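Local coordinates for protein STN1 (Saccharomyces cerevisiae, PDB 3KEY) that regulates telomere length and protects chromosome ends, inhibiting the loading of telomerase through its interaction with CDC13, at residues Val37-Ala41 / Leu59-Phe64. Numbering follows the deposited sequence.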
loop_
_atom_site.group_PDB
_atom_site.type_symbol
_atom_site.label_atom_id
_atom_site.label_comp_id
_atom_site.label_asym_id
_atom_site.label_seq_id
_atom_site.Cartn_x
_atom_site.Cartn_y
_atom_site.Cartn_z
ATOM N N VAL A 37 -10.228 -8.136 -8.187
ATOM C CA VAL A 37 -11.470 -8.567 -7.539
ATOM C C VAL A 37 -11.897 -9.978 -7.956
ATOM O O VAL A 37 -12.266 -10.805 -7.121
ATOM C CB VAL A 37 -12.619 -7.568 -7.843
ATOM C CG1 VAL A 37 -13.944 -8.132 -7.359
ATOM C CG2 VAL A 37 -12.339 -6.229 -7.152
ATOM N N THR A 38 -11.852 -10.251 -9.252
ATOM C CA THR A 38 -12.229 -11.567 -9.752
ATOM C C THR A 38 -11.325 -12.644 -9.149
ATOM O O THR A 38 -11.797 -13.703 -8.725
ATOM C CB THR A 38 -12.134 -11.606 -11.285
ATOM O OG1 THR A 38 -13.024 -10.623 -11.826
ATOM C CG2 THR A 38 -12.504 -12.997 -11.819
ATOM N N SER A 39 -10.028 -12.363 -9.098
ATOM C CA SER A 39 -9.071 -13.311 -8.535
ATOM C C SER A 39 -9.387 -13.602 -7.062
ATOM O O SER A 39 -9.410 -14.765 -6.638
ATOM C CB SER A 39 -7.644 -12.759 -8.673
ATOM O OG SER A 39 -6.700 -13.624 -8.061
ATOM N N LEU A 40 -9.649 -12.550 -6.288
ATOM C CA LEU A 40 -9.967 -12.705 -4.867
ATOM C C LEU A 40 -11.312 -13.415 -4.693
ATOM O O LEU A 40 -11.504 -14.196 -3.758
ATOM C CB LEU A 40 -10.037 -11.328 -4.183
ATOM C CG LEU A 40 -9.650 -11.191 -2.704
ATOM C CD1 LEU A 40 -10.167 -9.853 -2.169
ATOM C CD2 LEU A 40 -10.220 -12.321 -1.886
ATOM N N ALA A 41 -12.247 -13.126 -5.591
ATOM C CA ALA A 41 -13.570 -13.732 -5.514
ATOM C C ALA A 41 -13.486 -15.250 -5.665
ATOM O O ALA A 41 -14.227 -15.989 -4.997
ATOM C CB ALA A 41 -14.491 -13.138 -6.585
ATOM N N LEU A 59 -19.912 -12.634 -4.606
ATOM C CA LEU A 59 -18.587 -12.882 -4.051
ATOM C C LEU A 59 -17.596 -11.797 -4.468
ATOM O O LEU A 59 -16.715 -11.433 -3.687
ATOM C CB LEU A 59 -18.078 -14.264 -4.486
ATOM C CG LEU A 59 -18.866 -15.439 -3.891
ATOM C CD1 LEU A 59 -18.450 -16.758 -4.545
ATOM C CD2 LEU A 59 -18.621 -15.481 -2.392
ATOM N N GLU A 60 -17.740 -11.287 -5.692
ATOM C CA GLU A 60 -16.864 -10.229 -6.203
ATOM C C GLU A 60 -17.085 -8.913 -5.449
ATOM O O GLU A 60 -16.130 -8.212 -5.096
ATOM C CB GLU A 60 -17.109 -9.992 -7.699
ATOM C CG GLU A 60 -16.646 -11.124 -8.612
ATOM C CD GLU A 60 -16.909 -10.828 -10.075
ATOM O OE1 GLU A 60 -18.064 -10.500 -10.411
ATOM O OE2 GLU A 60 -15.968 -10.922 -10.894
ATOM N N LYS A 61 -18.347 -8.572 -5.212
ATOM C CA LYS A 61 -18.655 -7.349 -4.491
ATOM C C LYS A 61 -18.148 -7.451 -3.054
ATOM O O LYS A 61 -17.709 -6.461 -2.475
ATOM C CB LYS A 61 -20.157 -7.075 -4.556
ATOM C CG LYS A 61 -20.571 -6.635 -5.954
ATOM C CD LYS A 61 -22.065 -6.487 -6.130
ATOM C CE LYS A 61 -22.371 -5.977 -7.540
ATOM N NZ LYS A 61 -23.835 -5.828 -7.777
ATOM N N GLU A 62 -18.177 -8.658 -2.493
ATOM C CA GLU A 62 -17.678 -8.875 -1.139
ATOM C C GLU A 62 -16.142 -8.787 -1.133
ATOM O O GLU A 62 -15.538 -8.296 -0.172
ATOM C CB GLU A 62 -18.132 -10.244 -0.627
ATOM C CG GLU A 62 -17.515 -10.659 0.693
ATOM C CD GLU A 62 -18.091 -11.968 1.228
ATOM O OE1 GLU A 62 -17.516 -12.515 2.195
ATOM O OE2 GLU A 62 -19.121 -12.444 0.692
ATOM N N ALA A 63 -15.516 -9.256 -2.211
ATOM C CA ALA A 63 -14.059 -9.216 -2.321
ATOM C C ALA A 63 -13.590 -7.769 -2.414
ATOM O O ALA A 63 -12.622 -7.375 -1.763
ATOM C CB ALA A 63 -13.591 -9.993 -3.561
ATOM N N PHE A 64 -14.284 -6.994 -3.243
ATOM C CA PHE A 64 -13.964 -5.591 -3.455
ATOM C C PHE A 64 -14.080 -4.809 -2.147
ATOM O O PHE A 64 -13.228 -3.983 -1.834
ATOM C CB PHE A 64 -14.911 -5.012 -4.502
ATOM C CG PHE A 64 -14.748 -3.540 -4.725
ATOM C CD1 PHE A 64 -13.565 -3.026 -5.238
ATOM C CD2 PHE A 64 -15.793 -2.666 -4.441
ATOM C CE1 PHE A 64 -13.424 -1.662 -5.469
ATOM C CE2 PHE A 64 -15.660 -1.296 -4.669
ATOM C CZ PHE A 64 -14.470 -0.796 -5.185
#
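Two helical segments, Val37-Ala41 and Leu59-Phe64, cross steeply, their N-to-C directions 109° apart and their axes 8.1 Å apart at closest approach. The closest CA pair is Ala41 and Glu60, 4.9 Å apart, a closeness helped by the small Ala41 and Ala63 in the interface. Ala63 CB projects toward the other helix, 3.7 Å from Leu40 CD1 and 4.2 Å from Val37 CG1, while Ala41 CB rests 3.6 Å from Glu60 CG. Val37 fits closely, with CG1 3.1 Å from Glu60 O and CG2 3.9 Å from Phe64 CB. At the edge of these apolar contacts, Thr38 OG1 lies 3.1 Å from Glu60 OE2 and hydrogen-bonds Arg34 O, while the side chain of Arg34 forms a salt bridge with Glu60 OE2. The ring of Phe64 meets Tyr28 edge-to-face. Helices 31-47 and 56-73 precede the strand pair 78-81 and 86-88, and probably form the crossed helix-turn-helix pair, here with a long connection, of the first winged helix-turn-helix in the C-terminal part of Stn1.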